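Local coordinates for protein Myo-inositol dehydrogenase (Corynebacterium glutamicum, PDB 3EUW) that probably oxidises myo-inositol at its 2-position with NAD+ as cofactor, as a member of the Gfo/Idh/MocA oxidoreductase family, at residues 18-23 / 286-290; 66-72 / 90-95; 123-127 / 304-310. One frame throughout, in Å; residues are numbered along the deposited sequence.

Contact 1 (18-23 / 286-290); sequences VHAANI and YKAEL. With NA (sodium ion), chain E.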
# COMPACT_ATOMS: atom_id res chain seq x y z
N VAL A 18 -8.91 24.90 -18.88
CA VAL A 18 -8.07 23.72 -19.02
C VAL A 18 -7.72 23.47 -20.49
O VAL A 18 -6.57 23.29 -20.84
CB VAL A 18 -8.77 22.47 -18.45
CG1 VAL A 18 -8.00 21.22 -18.81
CG2 VAL A 18 -8.90 22.59 -16.95
N HIS A 19 -8.73 23.46 -21.35
CA HIS A 19 -8.47 23.25 -22.77
C HIS A 19 -7.55 24.33 -23.35
O HIS A 19 -6.59 24.02 -24.05
CB HIS A 19 -9.78 23.22 -23.55
CG HIS A 19 -10.62 22.01 -23.27
ND1 HIS A 19 -10.15 20.73 -23.44
CD2 HIS A 19 -11.91 21.89 -22.88
CE1 HIS A 19 -11.11 19.86 -23.16
NE2 HIS A 19 -12.19 20.54 -22.82
N ALA A 20 -7.85 25.59 -23.03
CA ALA A 20 -7.04 26.70 -23.53
C ALA A 20 -5.59 26.49 -23.14
O ALA A 20 -4.70 26.56 -23.98
CB ALA A 20 -7.55 28.04 -22.97
N ALA A 21 -5.36 26.22 -21.86
CA ALA A 21 -4.00 26.00 -21.38
C ALA A 21 -3.36 24.78 -22.04
O ALA A 21 -2.16 24.76 -22.29
CB ALA A 21 -4.00 25.85 -19.86
N ASN A 22 -4.16 23.75 -22.32
CA ASN A 22 -3.61 22.55 -22.96
C ASN A 22 -3.30 22.79 -24.43
O ASN A 22 -2.31 22.28 -24.94
CB ASN A 22 -4.57 21.36 -22.82
CG ASN A 22 -4.60 20.81 -21.40
OD1 ASN A 22 -3.65 21.00 -20.64
ND2 ASN A 22 -5.68 20.13 -21.04
N ILE A 23 -4.13 23.57 -25.11
CA ILE A 23 -3.90 23.88 -26.51
C ILE A 23 -2.60 24.66 -26.64
O ILE A 23 -1.78 24.37 -27.51
CB ILE A 23 -5.07 24.70 -27.10
CG1 ILE A 23 -6.32 23.82 -27.13
CG2 ILE A 23 -4.72 25.21 -28.53
CD1 ILE A 23 -7.61 24.59 -27.31
N TYR A 286 -6.91 15.03 -19.88
CA TYR A 286 -7.35 16.09 -20.77
C TYR A 286 -6.33 16.39 -21.84
O TYR A 286 -6.69 16.70 -22.97
CB TYR A 286 -7.69 17.37 -19.99
CG TYR A 286 -9.02 17.28 -19.28
CD1 TYR A 286 -10.20 17.14 -20.00
CD2 TYR A 286 -9.10 17.36 -17.89
CE1 TYR A 286 -11.43 17.08 -19.36
CE2 TYR A 286 -10.32 17.30 -17.24
CZ TYR A 286 -11.48 17.17 -17.98
OH TYR A 286 -12.70 17.14 -17.35
N LYS A 287 -5.05 16.30 -21.48
CA LYS A 287 -3.98 16.55 -22.44
C LYS A 287 -3.94 15.44 -23.48
O LYS A 287 -3.76 15.70 -24.68
CB LYS A 287 -2.64 16.66 -21.71
CG LYS A 287 -2.48 17.95 -20.90
CD LYS A 287 -1.17 17.99 -20.10
CE LYS A 287 -0.95 19.36 -19.47
NZ LYS A 287 -2.07 19.78 -18.59
N ALA A 288 -4.12 14.20 -23.02
CA ALA A 288 -4.08 13.07 -23.93
C ALA A 288 -5.30 13.11 -24.84
O ALA A 288 -5.22 12.76 -26.01
CB ALA A 288 -4.05 11.76 -23.15
N GLU A 289 -6.42 13.55 -24.29
CA GLU A 289 -7.64 13.65 -25.07
C GLU A 289 -7.45 14.68 -26.19
O GLU A 289 -7.86 14.45 -27.33
CB GLU A 289 -8.81 14.06 -24.19
CG GLU A 289 -10.17 14.06 -24.89
CD GLU A 289 -11.30 14.44 -23.95
OE1 GLU A 289 -11.35 15.61 -23.51
OE2 GLU A 289 -12.15 13.57 -23.64
N LEU A 290 -6.82 15.80 -25.87
CA LEU A 290 -6.59 16.85 -26.85
C LEU A 290 -5.68 16.35 -27.98
O LEU A 290 -5.95 16.58 -29.15
CB LEU A 290 -5.98 18.08 -26.19
CG LEU A 290 -5.91 19.35 -27.04
CD1 LEU A 290 -7.32 19.77 -27.47
CD2 LEU A 290 -5.26 20.45 -26.24
NA NA E . 0.13 25.12 -28.79
O HOH W 1 -7.33 19.51 -22.91
O HOH W 2 -4.94 19.15 -18.25
O HOH W 3 0.61 27.43 -28.84
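Segments 18-23 and 286-290, on helices 14-25 and 283-299, cross at -64°, their axes 9.9 Å apart at closest approach, and Asn22 fills the gap between them. It points its CA-to-CB bond toward helix 283-299, and in its m rotamer (chi1 -72°) OD1 accepts a hydrogen bond from Lys287 NZ at 2.9 Å. To get there Lys287 extends through chi2 and chi3, then bends at chi4 (57°), and its ammonium is also in a salt bridge with Asp283. The other end of the amide is hydrated: Asn22 ND2 donates to water 1 (2.6 Å) and water 2 (3.0 Å). Water 1 goes on to Tyr286 O (2.9 Å) and His19 ND1 (3.1 Å), while His19 NE2 is hydrogen-bonded to Glu95. Next to the amide, Leu290 in the t,p rotamer slots CD2 against Asn22 CB and Ile23 CG1, both at 3.6 Å, and Val18 CG1 rests 4.0 Å from Tyr286 CB. Ile23 O is a ligand of the sodium ion (2.4 Å), a site completed by Ala24, Asn26, Leu29 and water. Ala20 and Ile23 touch strands 5-10 and 29-35, so helix 14-25, which follows the probable dinucleotide-binding glycine turn, lies between the sheet and helix 283-299.

Contact 2 (66-72 / 90-95); sequences IDGIVIG and IPALCE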
# COMPACT_ATOMS: atom_id res chain seq x y z
N ILE A 66 -10.47 27.98 -39.20
CA ILE A 66 -10.68 27.04 -38.10
C ILE A 66 -10.52 25.58 -38.49
O ILE A 66 -11.33 25.04 -39.24
CB ILE A 66 -12.08 27.21 -37.47
CG1 ILE A 66 -12.36 28.68 -37.21
CG2 ILE A 66 -12.15 26.43 -36.16
CD1 ILE A 66 -11.32 29.36 -36.36
N ASP A 67 -9.48 24.93 -37.96
CA ASP A 67 -9.21 23.52 -38.23
C ASP A 67 -9.99 22.61 -37.28
O ASP A 67 -10.30 21.46 -37.60
CB ASP A 67 -7.73 23.20 -38.06
CG ASP A 67 -6.88 23.73 -39.19
OD1 ASP A 67 -7.15 23.39 -40.36
OD2 ASP A 67 -5.94 24.49 -38.90
N GLY A 68 -10.29 23.13 -36.10
CA GLY A 68 -11.01 22.33 -35.12
C GLY A 68 -11.63 23.14 -34.01
O GLY A 68 -11.14 24.22 -33.66
N ILE A 69 -12.71 22.61 -33.46
CA ILE A 69 -13.42 23.29 -32.39
C ILE A 69 -13.53 22.45 -31.11
O ILE A 69 -13.68 21.24 -31.17
CB ILE A 69 -14.82 23.67 -32.87
CG1 ILE A 69 -14.70 24.88 -33.78
CG2 ILE A 69 -15.75 23.90 -31.70
CD1 ILE A 69 -16.01 25.29 -34.42
N VAL A 70 -13.44 23.13 -29.97
CA VAL A 70 -13.58 22.49 -28.66
C VAL A 70 -14.79 23.14 -27.99
O VAL A 70 -14.84 24.36 -27.83
CB VAL A 70 -12.33 22.72 -27.79
CG1 VAL A 70 -12.57 22.16 -26.39
CG2 VAL A 70 -11.14 22.05 -28.42
N ILE A 71 -15.76 22.32 -27.60
CA ILE A 71 -16.97 22.85 -26.99
C ILE A 71 -17.00 22.65 -25.47
O ILE A 71 -17.36 21.58 -24.98
CB ILE A 71 -18.22 22.20 -27.62
CG1 ILE A 71 -18.21 22.46 -29.13
CG2 ILE A 71 -19.49 22.76 -26.99
CD1 ILE A 71 -19.36 21.80 -29.87
N GLY A 72 -16.62 23.70 -24.75
CA GLY A 72 -16.61 23.65 -23.30
C GLY A 72 -17.64 24.58 -22.68
O GLY A 72 -17.50 25.00 -21.54
N ILE A 90 -16.05 21.26 -40.09
CA ILE A 90 -15.07 21.50 -39.05
C ILE A 90 -15.25 20.48 -37.92
O ILE A 90 -16.32 20.39 -37.32
CB ILE A 90 -15.22 22.89 -38.44
CG1 ILE A 90 -15.19 23.95 -39.55
CG2 ILE A 90 -14.10 23.13 -37.43
CD1 ILE A 90 -15.52 25.36 -39.05
N PRO A 91 -14.20 19.70 -37.64
CA PRO A 91 -14.26 18.69 -36.58
C PRO A 91 -14.56 19.36 -35.24
O PRO A 91 -14.20 20.52 -35.02
CB PRO A 91 -12.87 18.06 -36.61
CG PRO A 91 -12.43 18.26 -38.03
CD PRO A 91 -12.89 19.67 -38.30
N ALA A 92 -15.22 18.65 -34.34
CA ALA A 92 -15.55 19.22 -33.04
C ALA A 92 -15.42 18.24 -31.88
O ALA A 92 -15.98 17.14 -31.92
CB ALA A 92 -16.96 19.78 -33.07
N LEU A 93 -14.67 18.65 -30.87
CA LEU A 93 -14.48 17.87 -29.65
C LEU A 93 -15.47 18.50 -28.68
O LEU A 93 -15.32 19.67 -28.30
CB LEU A 93 -13.04 18.02 -29.13
CG LEU A 93 -12.83 17.59 -27.67
CD1 LEU A 93 -13.23 16.12 -27.48
CD2 LEU A 93 -11.38 17.83 -27.28
N CYS A 94 -16.48 17.73 -28.29
CA CYS A 94 -17.52 18.25 -27.42
C CYS A 94 -17.60 17.60 -26.04
O CYS A 94 -17.60 16.37 -25.92
CB CYS A 94 -18.87 18.12 -28.13
SG CYS A 94 -20.25 18.89 -27.27
N GLU A 95 -17.68 18.42 -25.00
CA GLU A 95 -17.82 17.91 -23.64
C GLU A 95 -19.16 17.21 -23.59
O GLU A 95 -20.11 17.64 -24.25
CB GLU A 95 -17.83 19.03 -22.61
CG GLU A 95 -16.48 19.62 -22.28
CD GLU A 95 -15.56 18.60 -21.66
OE1 GLU A 95 -16.01 17.90 -20.74
OE2 GLU A 95 -14.39 18.52 -22.09
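Four backbone hydrogen bonds tie these two strands in parallel register. Ile69 N donates to Pro91 O (3.0 Å), Leu93 N to Ile69 O (2.8 Å), Ile71 N to Leu93 O (2.8 Å) and Glu95 N to Ile71 O (3.2 Å), so that Ile69 and Ile71 use both N and O toward this neighbour. Val70, between them, turns its own backbone bonds to Ala8 and Phe10 of strand 5-10 on the other side. Weaker CA-H...O contacts fill in the ladder: Ala92 CA to Ile69 O and Val70 CA to Leu93 O, each 3.3 Å. The directions of strands 68-71 and 92-94 differ by 11°.

On one face of the sheet Ile69, Ile71, Ala92 and Cys94 pack together, with Ile71 CB 3.9 Å from Cys94 SG; helix 78-87 lies over Ile71 and Cys94, completing the beta-alpha-beta crossover that links the strands. Val70 and Leu93 share the opposite face, CG2 to CD2 4.4 Å, and Val70 also touches His19 of helix 14-25. At the N-terminal end Ile90 CG2 lies 4.0 Å from Ile66 CG2 and 4.1 Å from Ile69 CG1. Charge is confined to the ends, Asp67 OD2 hydrogen-bonded to the backbone N of Arg6 and Glu95 OE2 to His19 NE2. With the backbone of its middle paired and its side chains there apolar, the contact has the chemistry of a buried Rossmann sheet interior.

Contact 3 (123-127 / 304-310); sequences FNRRF and SPNFEDG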
# COMPACT_ATOMS: atom_id res chain seq x y z
N PHE A 123 -15.22 12.14 -23.40
CA PHE A 123 -15.23 11.26 -22.23
C PHE A 123 -13.76 11.10 -21.87
O PHE A 123 -13.13 10.09 -22.19
CB PHE A 123 -15.87 9.92 -22.55
CG PHE A 123 -17.36 9.99 -22.71
CD1 PHE A 123 -18.17 10.39 -21.65
CD2 PHE A 123 -17.96 9.65 -23.92
CE1 PHE A 123 -19.56 10.46 -21.80
CE2 PHE A 123 -19.35 9.72 -24.08
CZ PHE A 123 -20.15 10.12 -23.02
N ASN A 124 -13.24 12.12 -21.21
CA ASN A 124 -11.84 12.19 -20.83
C ASN A 124 -11.29 11.06 -20.00
O ASN A 124 -10.08 10.80 -20.04
CB ASN A 124 -11.58 13.52 -20.10
CG ASN A 124 -12.39 13.65 -18.82
OD1 ASN A 124 -13.61 13.86 -18.86
ND2 ASN A 124 -11.72 13.53 -17.68
N ARG A 125 -12.14 10.37 -19.24
CA ARG A 125 -11.63 9.29 -18.41
C ARG A 125 -11.00 8.15 -19.20
O ARG A 125 -10.12 7.46 -18.69
CB ARG A 125 -12.73 8.77 -17.46
CG ARG A 125 -13.23 9.83 -16.48
CD ARG A 125 -14.38 9.32 -15.62
NE ARG A 125 -15.02 10.40 -14.89
CZ ARG A 125 -15.94 10.24 -13.93
NH1 ARG A 125 -16.33 9.03 -13.57
NH2 ARG A 125 -16.46 11.30 -13.34
N ARG A 126 -11.41 7.96 -20.45
CA ARG A 126 -10.80 6.90 -21.26
C ARG A 126 -9.33 7.22 -21.49
O ARG A 126 -8.53 6.32 -21.73
CB ARG A 126 -11.46 6.79 -22.64
CG ARG A 126 -12.93 6.46 -22.64
CD ARG A 126 -13.32 5.93 -24.01
NE ARG A 126 -14.73 5.58 -24.09
CZ ARG A 126 -15.26 4.84 -25.06
NH1 ARG A 126 -14.49 4.37 -26.04
NH2 ARG A 126 -16.55 4.55 -25.03
N PHE A 127 -8.99 8.50 -21.40
CA PHE A 127 -7.62 8.94 -21.65
C PHE A 127 -6.75 9.01 -20.42
O PHE A 127 -5.60 9.44 -20.48
CB PHE A 127 -7.66 10.28 -22.40
CG PHE A 127 -8.39 10.20 -23.72
CD1 PHE A 127 -7.72 9.79 -24.88
CD2 PHE A 127 -9.76 10.44 -23.78
CE1 PHE A 127 -8.41 9.63 -26.08
CE2 PHE A 127 -10.46 10.27 -24.98
CZ PHE A 127 -9.79 9.86 -26.12
N SER A 304 -12.66 8.79 -31.55
CA SER A 304 -13.04 7.84 -30.52
C SER A 304 -12.66 8.44 -29.17
O SER A 304 -11.50 8.77 -28.94
CB SER A 304 -12.30 6.51 -30.71
OG SER A 304 -12.68 5.61 -29.69
N PRO A 305 -13.64 8.63 -28.28
CA PRO A 305 -15.06 8.31 -28.39
C PRO A 305 -15.73 9.08 -29.53
O PRO A 305 -15.38 10.23 -29.80
CB PRO A 305 -15.62 8.74 -27.03
CG PRO A 305 -14.45 8.63 -26.11
CD PRO A 305 -13.35 9.21 -26.95
N ASN A 306 -16.71 8.44 -30.17
CA ASN A 306 -17.43 9.07 -31.27
C ASN A 306 -18.83 9.54 -30.88
O ASN A 306 -19.28 9.38 -29.73
CB ASN A 306 -17.54 8.11 -32.46
CG ASN A 306 -18.32 6.85 -32.13
OD1 ASN A 306 -19.36 6.90 -31.47
ND2 ASN A 306 -17.84 5.72 -32.62
N PHE A 307 -19.53 10.11 -31.85
CA PHE A 307 -20.88 10.61 -31.66
C PHE A 307 -21.76 9.52 -31.07
O PHE A 307 -22.50 9.74 -30.11
CB PHE A 307 -21.45 11.07 -33.01
CG PHE A 307 -22.78 11.75 -32.90
CD1 PHE A 307 -22.85 13.13 -32.71
CD2 PHE A 307 -23.96 11.02 -33.01
CE1 PHE A 307 -24.09 13.77 -32.63
CE2 PHE A 307 -25.20 11.66 -32.93
CZ PHE A 307 -25.27 13.03 -32.74
N GLU A 308 -21.67 8.33 -31.65
CA GLU A 308 -22.46 7.18 -31.22
C GLU A 308 -22.24 6.83 -29.75
O GLU A 308 -23.18 6.44 -29.06
CB GLU A 308 -22.13 5.97 -32.10
CG GLU A 308 -23.25 4.95 -32.18
CD GLU A 308 -24.56 5.58 -32.61
OE1 GLU A 308 -24.59 6.33 -33.61
OE2 GLU A 308 -25.58 5.32 -31.94
N ASP A 309 -21.01 6.96 -29.26
CA ASP A 309 -20.74 6.67 -27.86
C ASP A 309 -21.51 7.66 -26.99
O ASP A 309 -21.90 7.34 -25.88
CB ASP A 309 -19.25 6.76 -27.55
CG ASP A 309 -18.43 5.71 -28.29
OD1 ASP A 309 -18.82 4.52 -28.27
OD2 ASP A 309 -17.40 6.08 -28.88
N GLY A 310 -21.71 8.86 -27.52
CA GLY A 310 -22.44 9.88 -26.79
C GLY A 310 -23.92 9.57 -26.74
O GLY A 310 -24.60 9.83 -25.74
O HOH W 4 -11.79 5.32 -27.05
O HOH W 5 -16.71 2.68 -27.33
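A cis peptide bond precedes Pro305, and the proline ring it sets in place is what the 3-10 turn 124-127 packs against. Arg126 lies with one face of its guanidinium over the ring, its CD 3.6 Å from Pro305 CG. Phe127 and Phe123 approach the same proline with their ring edges: Phe127 CE2 is 3.7 Å from Pro305 CD and Phe123 CD2 is 4.0 Å from Pro305 CB. Phe123 reaches further, to Gly310 CA (4.1 Å from CE2). Just beyond the proline, helix 307-326 begins with a capping box: Asp309 N donates to Asn306 OD1 and Asn306 N to Asp309 OD2, both 2.8 Å. The turn itself leads out of strand 119-121, the edge strand of the Rossmann sheet within this chain, so the contact sets the exit from that sheet against the start of a helix late in the chain. No direct hydrogen bond crosses it. Arg126 NH2 and Asp309 OD1 make a long salt bridge at 4.0 Å, with water 5 between them at 3.0 Å from each; water 4 likewise joins Arg126 NH1 (3.0 Å) to Ser304 OG (2.8 Å). Both charges have further partners on helix 169-185, Asp180 for Arg126 and Arg183 for Asp309.

Overall arrangement
Contact 2, a beta pairing inside the Rossmann sheet, is buried in its middle and the most apolar in its side chains. Contact 1 is also largely buried, yet it joins two helices distant in sequence through an amide, a lysine and waters, with an exposed edge at Lys287. Contact 3, partly buried and nearest the chain's centre, combines proline packing with water-bridged charges. Contacts 1 and 2 both use elements of the Rossmann domain; contacts 1 and 3 use helices 283-299 and 307-326, consecutive in the chain. Contact 1 touches both others: His19 NE2 lies 3.1 Å from Glu95 OE2, and Glu289 CB 3.8 Å from Phe127 CD2. Contacts 2 and 3 stay about 5 Å apart at their nearest atoms.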